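PDB 4KK3: Low molecular weight protein-tyrosine-phosphatase YwlE from Bacillus subtilis subsp. subtilis, which removes phosphate specifically from phosphoarginine residues of many proteins, among them the repressor CtsR, and so counteracts the arginine kinase McsB. Local coordinates for residues A19-I24 and E28-N33. Residues are numbered along the deposited sequence; the frame is centred on the assembly and turned at random.
Sequences ALFKSI and EGLNVN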
ATOM      1  N   ALA A  19      -0.504  -7.208  -1.349  1.00 15.65           N
ATOM      2  CA  ALA A  19      -0.745  -8.652  -1.264  1.00 14.06           C
ATOM      3  C   ALA A  19      -1.707  -8.981  -0.133  1.00 15.47           C
ATOM      4  O   ALA A  19      -2.606  -9.826  -0.302  1.00 18.75           O
ATOM      5  CB  ALA A  19       0.570  -9.393  -1.091  1.00 18.12           C
ATOM      6  N   LEU A  20      -1.514  -8.348   1.024  1.00 14.44           N
ATOM      7  CA  LEU A  20      -2.430  -8.522   2.151  1.00 16.20           C
ATOM      8  C   LEU A  20      -3.855  -8.067   1.793  1.00 18.68           C
ATOM      9  O   LEU A  20      -4.835  -8.776   2.070  1.00 19.94           O
ATOM     10  CB  LEU A  20      -1.938  -7.767   3.393  1.00 16.77           C
ATOM     11  CG  LEU A  20      -0.674  -8.283   4.088  1.00 18.26           C
ATOM     12  CD1 LEU A  20      -0.183  -7.273   5.109  1.00 20.53           C
ATOM     13  CD2 LEU A  20      -0.987  -9.607   4.772  1.00 25.02           C
ATOM     14  N   PHE A  21      -3.977  -6.886   1.187  1.00 16.90           N
ATOM     15  CA  PHE A  21      -5.309  -6.382   0.836  1.00 18.72           C
ATOM     16  C   PHE A  21      -6.024  -7.191  -0.256  1.00 20.94           C
ATOM     17  O   PHE A  21      -7.249  -7.363  -0.209  1.00 22.71           O
ATOM     18  CB  PHE A  21      -5.263  -4.902   0.462  1.00 18.93           C
ATOM     19  CG  PHE A  21      -6.619  -4.276   0.363  1.00 20.54           C
ATOM     20  CD1 PHE A  21      -7.418  -4.159   1.492  1.00 20.33           C
ATOM     21  CD2 PHE A  21      -7.092  -3.806  -0.846  1.00 25.73           C
ATOM     22  CE1 PHE A  21      -8.689  -3.585   1.404  1.00 21.55           C
ATOM     23  CE2 PHE A  21      -8.361  -3.229  -0.935  1.00 24.40           C
ATOM     24  CZ  PHE A  21      -9.145  -3.126   0.191  1.00 24.62           C
ATOM     25  N   LYS A  22      -5.277  -7.676  -1.242  1.00 20.22           N
ATOM     26  CA  LYS A  22      -5.884  -8.508  -2.285  1.00 23.17           C
ATOM     27  C   LYS A  22      -6.522  -9.745  -1.665  1.00 26.83           C
ATOM     28  O   LYS A  22      -7.625 -10.143  -2.047  1.00 26.28           O
ATOM     29  CB  LYS A  22      -4.853  -8.918  -3.331  1.00 24.24           C
ATOM     30  CG  LYS A  22      -4.517  -7.829  -4.344  1.00 25.69           C
ATOM     31  CD  LYS A  22      -3.313  -8.242  -5.174  1.00 34.20           C
ATOM     32  CE  LYS A  22      -3.121  -7.359  -6.391  1.00 41.97           C
ATOM     33  NZ  LYS A  22      -1.876  -7.745  -7.127  1.00 44.63           N
ATOM     34  N   SER A  23      -5.829 -10.336  -0.697  1.00 26.76           N
ATOM     35  CA  SER A  23      -6.332 -11.522  -0.010  1.00 24.48           C
ATOM     36  C   SER A  23      -7.594 -11.221   0.789  1.00 27.13           C
ATOM     37  O   SER A  23      -8.595 -11.936   0.680  1.00 25.62           O
ATOM     38  CB  SER A  23      -5.264 -12.087   0.927  1.00 28.81           C
ATOM     39  OG  SER A  23      -5.738 -13.264   1.562  1.00 33.70           O
ATOM     40  N   ILE A  24      -7.522 -10.164   1.597  1.00 25.35           N
ATOM     41  CA  ILE A  24      -8.632  -9.696   2.421  1.00 26.13           C
ATOM     42  C   ILE A  24      -9.838  -9.342   1.556  1.00 25.86           C
ATOM     43  O   ILE A  24     -10.969  -9.743   1.851  1.00 29.71           O
ATOM     44  CB  ILE A  24      -8.210  -8.437   3.230  1.00 19.41           C
ATOM     45  CG1 ILE A  24      -7.328  -8.821   4.411  1.00 18.95           C
ATOM     46  CG2 ILE A  24      -9.432  -7.690   3.740  1.00 26.29           C
ATOM     47  CD1 ILE A  24      -6.563  -7.636   4.986  1.00 23.32           C
ATOM     48  N   GLU A  28     -13.652 -10.900   1.629  1.00 40.39           N
ATOM     49  CA  GLU A  28     -14.749  -9.999   1.964  1.00 45.45           C
ATOM     50  C   GLU A  28     -15.696  -9.838   0.775  1.00 45.64           C
ATOM     51  O   GLU A  28     -16.793  -9.293   0.904  1.00 46.20           O
ATOM     52  CB  GLU A  28     -14.185  -8.638   2.392  1.00 45.57           C
ATOM     53  CG  GLU A  28     -15.205  -7.626   2.905  1.00 59.64           C
ATOM     54  CD  GLU A  28     -15.842  -8.035   4.221  1.00 69.97           C
ATOM     55  OE1 GLU A  28     -15.199  -8.783   4.990  1.00 72.50           O
ATOM     56  OE2 GLU A  28     -16.989  -7.608   4.485  1.00 72.30           O
ATOM     57  N   GLY A  29     -15.272 -10.325  -0.384  1.00 44.65           N
ATOM     58  CA  GLY A  29     -16.087 -10.237  -1.579  1.00 42.80           C
ATOM     59  C   GLY A  29     -16.025  -8.858  -2.196  1.00 44.38           C
ATOM     60  O   GLY A  29     -16.944  -8.437  -2.898  1.00 47.91           O
ATOM     61  N   LEU A  30     -14.936  -8.146  -1.924  1.00 36.78           N
ATOM     62  CA  LEU A  30     -14.746  -6.806  -2.463  1.00 44.38           C
ATOM     63  C   LEU A  30     -14.391  -6.835  -3.937  1.00 48.08           C
ATOM     64  O   LEU A  30     -13.545  -7.615  -4.366  1.00 51.18           O
ATOM     65  CB  LEU A  30     -13.632  -6.085  -1.706  1.00 45.34           C
ATOM     66  CG  LEU A  30     -14.016  -5.354  -0.430  1.00 46.68           C
ATOM     67  CD1 LEU A  30     -12.784  -4.695   0.159  1.00 41.53           C
ATOM     68  CD2 LEU A  30     -15.068  -4.325  -0.746  1.00 51.77           C
ATOM     69  N   ASN A  31     -15.029  -5.964  -4.708  1.00 45.70           N
ATOM     70  CA  ASN A  31     -14.700  -5.833  -6.118  1.00 50.43           C
ATOM     71  C   ASN A  31     -13.840  -4.602  -6.344  1.00 46.32           C
ATOM     72  O   ASN A  31     -14.336  -3.530  -6.690  1.00 48.61           O
ATOM     73  CB  ASN A  31     -15.969  -5.795  -6.975  1.00 61.29           C
ATOM     74  CG  ASN A  31     -16.643  -7.155  -7.075  1.00 72.08           C
ATOM     75  OD1 ASN A  31     -15.983  -8.192  -6.976  1.00 75.02           O
ATOM     76  ND2 ASN A  31     -17.958  -7.157  -7.276  1.00 75.14           N
ATOM     77  N   VAL A  32     -12.542  -4.758  -6.107  1.00 39.49           N
ATOM     78  CA  VAL A  32     -11.595  -3.666  -6.280  1.00 38.01           C
ATOM     79  C   VAL A  32     -10.383  -4.138  -7.061  1.00 35.40           C
ATOM     80  O   VAL A  32     -10.073  -5.331  -7.090  1.00 35.00           O
ATOM     81  CB  VAL A  32     -11.124  -3.098  -4.923  1.00 39.89           C
ATOM     82  CG1 VAL A  32     -12.290  -2.497  -4.163  1.00 48.42           C
ATOM     83  CG2 VAL A  32     -10.451  -4.175  -4.095  1.00 36.79           C
ATOM     84  N   ASN A  33      -9.702  -3.189  -7.695  1.00 28.89           N
ATOM     85  CA  ASN A  33      -8.458  -3.450  -8.399  1.00 26.14           C
ATOM     86  C   ASN A  33      -7.317  -2.849  -7.588  1.00 25.13           C
ATOM     87  O   ASN A  33      -7.362  -1.679  -7.239  1.00 25.03           O
ATOM     88  CB  ASN A  33      -8.517  -2.821  -9.789  1.00 26.64           C
ATOM     89  CG  ASN A  33      -7.387  -3.273 -10.684  1.00 44.73           C
ATOM     90  OD1 ASN A  33      -6.328  -2.646 -10.732  1.00 50.34           O
ATOM     91  ND2 ASN A  33      -7.608  -4.362 -11.412  1.00 54.55           N
TER
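Phe21 meets Leu30 and Val32 through the far end of its ring. CG stands anti to the backbone N (chi1 -168°), which sends the ring out from the helix axis to the chain that returns after the helix. There two neighbouring ring atoms take one methyl each: CZ lies 4.0 Å from Leu30 CD1, and CE2 lies 3.9 Å from Val32 CG2. Both aliphatic side chains run across the phenylalanine at about a right angle, their methyls meeting the ring obliquely. Leu30 and Val32, two residues apart, both point their CB atoms at the helix; this spacing lets an extended chain offer two methyls to one ring. Such packing belongs to a beta-alpha-beta crossover of the low molecular weight phosphatase fold: strand 2-7 leads into helix 13-28, and the chain then doubles back into strand 33-38, which is parallel to the first and next to it in the sheet. Phe21 also touches Val34 of that strand, together with Leu141 and Leu145 of helix 124-145, so the buried ring is packed between the loop, strand 33-38 and helix 124-145. One turn further on, Ile24 contributes its backbone. Ile24 O accepts a hydrogen bond from Glu28 N, 2.9 Å away. An N-H...O angle of 160° and a C=O...N angle of 161° make it a nearly straight bond with the i to i+4 spacing of a helix. Glu28 CB also sits 3.4 Å from that same Ile24 O. Beyond CB the glutamate chain bends at chi2, and its carboxylate forms salt bridges with Lys143 and Lys146. Gly29 then leaves helical geometry with a positive phi, which turns the chain back alongside the helix and brings Leu30 round to the Phe21 ring.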